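Putative mandelate racemase (Zymomonas mobilis, PDB 2OX4) binds a magnesium ion and is probably a lyase (dehydratase) of the mandelate racemase branch of the enolase superfamily. Local coordinates at residues 11-16 and 21-26. Sequence-based numbering, arbitrary orientation. Where two conformers were deposited one is given.
Sequences FHVHTR and QRPILV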
# COMPACT_ATOMS: atom_id res chain seq x y z
N PHE C 11 17.53 -23.51 38.73
CA PHE C 11 18.66 -24.41 38.51
C PHE C 11 19.28 -24.10 37.16
O PHE C 11 18.68 -24.40 36.13
CB PHE C 11 18.17 -25.87 38.50
CG PHE C 11 17.43 -26.28 39.74
CD1 PHE C 11 16.06 -26.06 39.86
CD2 PHE C 11 18.09 -26.92 40.78
CE1 PHE C 11 15.37 -26.43 41.01
CE2 PHE C 11 17.42 -27.30 41.93
CZ PHE C 11 16.05 -27.07 42.05
N HIS C 12 20.46 -23.50 37.16
CA HIS C 12 21.20 -23.32 35.92
C HIS C 12 22.18 -24.51 35.83
O HIS C 12 23.25 -24.51 36.46
CB HIS C 12 21.90 -21.96 35.89
CG HIS C 12 22.56 -21.64 34.58
ND1 HIS C 12 23.44 -20.59 34.42
CD2 HIS C 12 22.47 -22.24 33.36
CE1 HIS C 12 23.87 -20.56 33.17
NE2 HIS C 12 23.29 -21.55 32.51
N VAL C 13 21.77 -25.53 35.09
CA VAL C 13 22.43 -26.85 35.11
C VAL C 13 23.85 -26.70 34.57
O VAL C 13 24.07 -25.98 33.59
CB VAL C 13 21.65 -27.90 34.28
CG1 VAL C 13 22.40 -29.25 34.26
CG2 VAL C 13 20.25 -28.09 34.85
N HIS C 14 24.81 -27.34 35.24
CA HIS C 14 26.21 -27.30 34.81
C HIS C 14 26.40 -27.90 33.42
O HIS C 14 25.59 -28.72 32.97
CB HIS C 14 27.09 -28.04 35.83
CG HIS C 14 27.16 -27.37 37.17
ND1 HIS C 14 27.51 -28.05 38.32
CD2 HIS C 14 26.91 -26.09 37.54
CE1 HIS C 14 27.48 -27.21 39.34
NE2 HIS C 14 27.12 -26.02 38.90
N THR C 15 27.47 -27.48 32.74
CA THR C 15 27.72 -27.86 31.34
C THR C 15 27.44 -29.34 31.09
O THR C 15 28.00 -30.21 31.76
CB THR C 15 29.15 -27.52 30.93
OG1 THR C 15 29.40 -26.15 31.21
CG2 THR C 15 29.37 -27.78 29.43
N ARG C 16 26.55 -29.62 30.15
CA ARG C 16 26.33 -30.98 29.68
C ARG C 16 27.50 -31.37 28.76
O ARG C 16 27.77 -30.68 27.79
CB ARG C 16 24.98 -31.09 28.95
CG ARG C 16 23.75 -30.52 29.73
CD ARG C 16 23.35 -31.35 30.95
NE ARG C 16 24.30 -31.20 32.04
CZ ARG C 16 24.51 -32.11 32.99
NH1 ARG C 16 25.41 -31.88 33.94
NH2 ARG C 16 23.83 -33.24 32.99
N GLN C 21 25.84 -27.81 26.48
CA GLN C 21 24.68 -26.95 26.76
C GLN C 21 24.44 -26.82 28.26
O GLN C 21 25.03 -27.56 29.04
CB GLN C 21 23.46 -27.51 26.04
CG GLN C 21 23.59 -27.39 24.53
CD GLN C 21 22.52 -28.14 23.76
OE1 GLN C 21 21.56 -28.64 24.33
NE2 GLN C 21 22.69 -28.22 22.44
N ARG C 22 23.59 -25.87 28.65
CA ARG C 22 23.30 -25.63 30.07
C ARG C 22 21.83 -25.22 30.24
O ARG C 22 21.51 -24.03 30.22
CB ARG C 22 24.20 -24.52 30.63
CG ARG C 22 25.68 -24.88 30.77
CD ARG C 22 26.40 -23.89 31.66
NE ARG C 22 25.86 -23.91 33.02
CZ ARG C 22 26.20 -23.07 33.98
NH1 ARG C 22 27.09 -22.11 33.75
NH2 ARG C 22 25.64 -23.18 35.19
N PRO C 23 20.94 -26.21 30.45
CA PRO C 23 19.52 -25.94 30.68
C PRO C 23 19.22 -25.10 31.92
O PRO C 23 20.01 -25.06 32.87
CB PRO C 23 18.90 -27.33 30.85
CG PRO C 23 19.93 -28.30 30.42
CD PRO C 23 21.25 -27.65 30.44
N ILE C 24 18.08 -24.42 31.89
CA ILE C 24 17.66 -23.55 32.98
C ILE C 24 16.25 -23.96 33.39
O ILE C 24 15.30 -23.86 32.60
CB ILE C 24 17.68 -22.03 32.60
CG1 ILE C 24 18.97 -21.65 31.86
CG2 ILE C 24 17.52 -21.18 33.86
CD1 ILE C 24 18.82 -21.60 30.33
N LEU C 25 16.14 -24.43 34.63
CA LEU C 25 14.87 -24.92 35.16
C LEU C 25 14.44 -24.11 36.37
O LEU C 25 15.28 -23.58 37.10
CB LEU C 25 14.98 -26.40 35.52
CG LEU C 25 15.20 -27.31 34.31
CD1 LEU C 25 15.82 -28.64 34.69
CD2 LEU C 25 13.89 -27.53 33.58
N VAL C 26 13.12 -24.01 36.56
CA VAL C 26 12.53 -23.30 37.69
C VAL C 26 11.52 -24.19 38.38
O VAL C 26 10.69 -24.84 37.73
CB VAL C 26 11.88 -21.92 37.27
CG1 VAL C 26 10.62 -22.11 36.41
CG2 VAL C 26 11.55 -21.09 38.52
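Phe11 and Leu25 form an antiparallel hydrogen-bonded pair, Phe11 N to Leu25 O 2.8 Å and Leu25 N to Phe11 O 2.9 Å, where strands 5-13 and 24-30 make the first beta hairpin of the enolase-type N-terminal domain. Val13 N continues the pairing to Pro23 O. Beyond the strands, Arg16 N reaches Gln21 O at 2.8 Å.

Between these backbone bonds, Arg22 ties the two arms of the hairpin together with its side chain. Its guanidinium lies flat over one face of the His12 ring, centres 3.6 Å apart and planes at 3°. With CG anti to the backbone N (chi1 -174°), the His12 side chain brings its ring under the guanidinium. Its NE2 bonds a glycerol, probably from the crystallisation liquor. Arg22 NE points almost straight at Val13 O, 2.8 Å away and in the guanidinium plane. Arg22 NH2 meets His12 O at 3.0 Å from above the carbonyl plane, a more bent bond, and also forms a salt bridge with Asp388 of the neighbouring strand 387-393. Asp388 accepts a bond from His14 NE2 as well. A leucine in place of Arg22 would probably leave Val13 O without this donor and Asp388 without its salt-bridge partner.

Pro23 packs on the other side of the hairpin. Its CD sits 3.9 Å from both Val13 CB and Arg16 CG. The Arg16 chain bends at chi2 and chi3, which folds its guanidinium back over Val13 CG1. Arg16 NH2 pairs with Glu354, while Arg16 NE bonds His14 O at 2.9 Å, with the N-H donor nearly in line with the carbonyl bond.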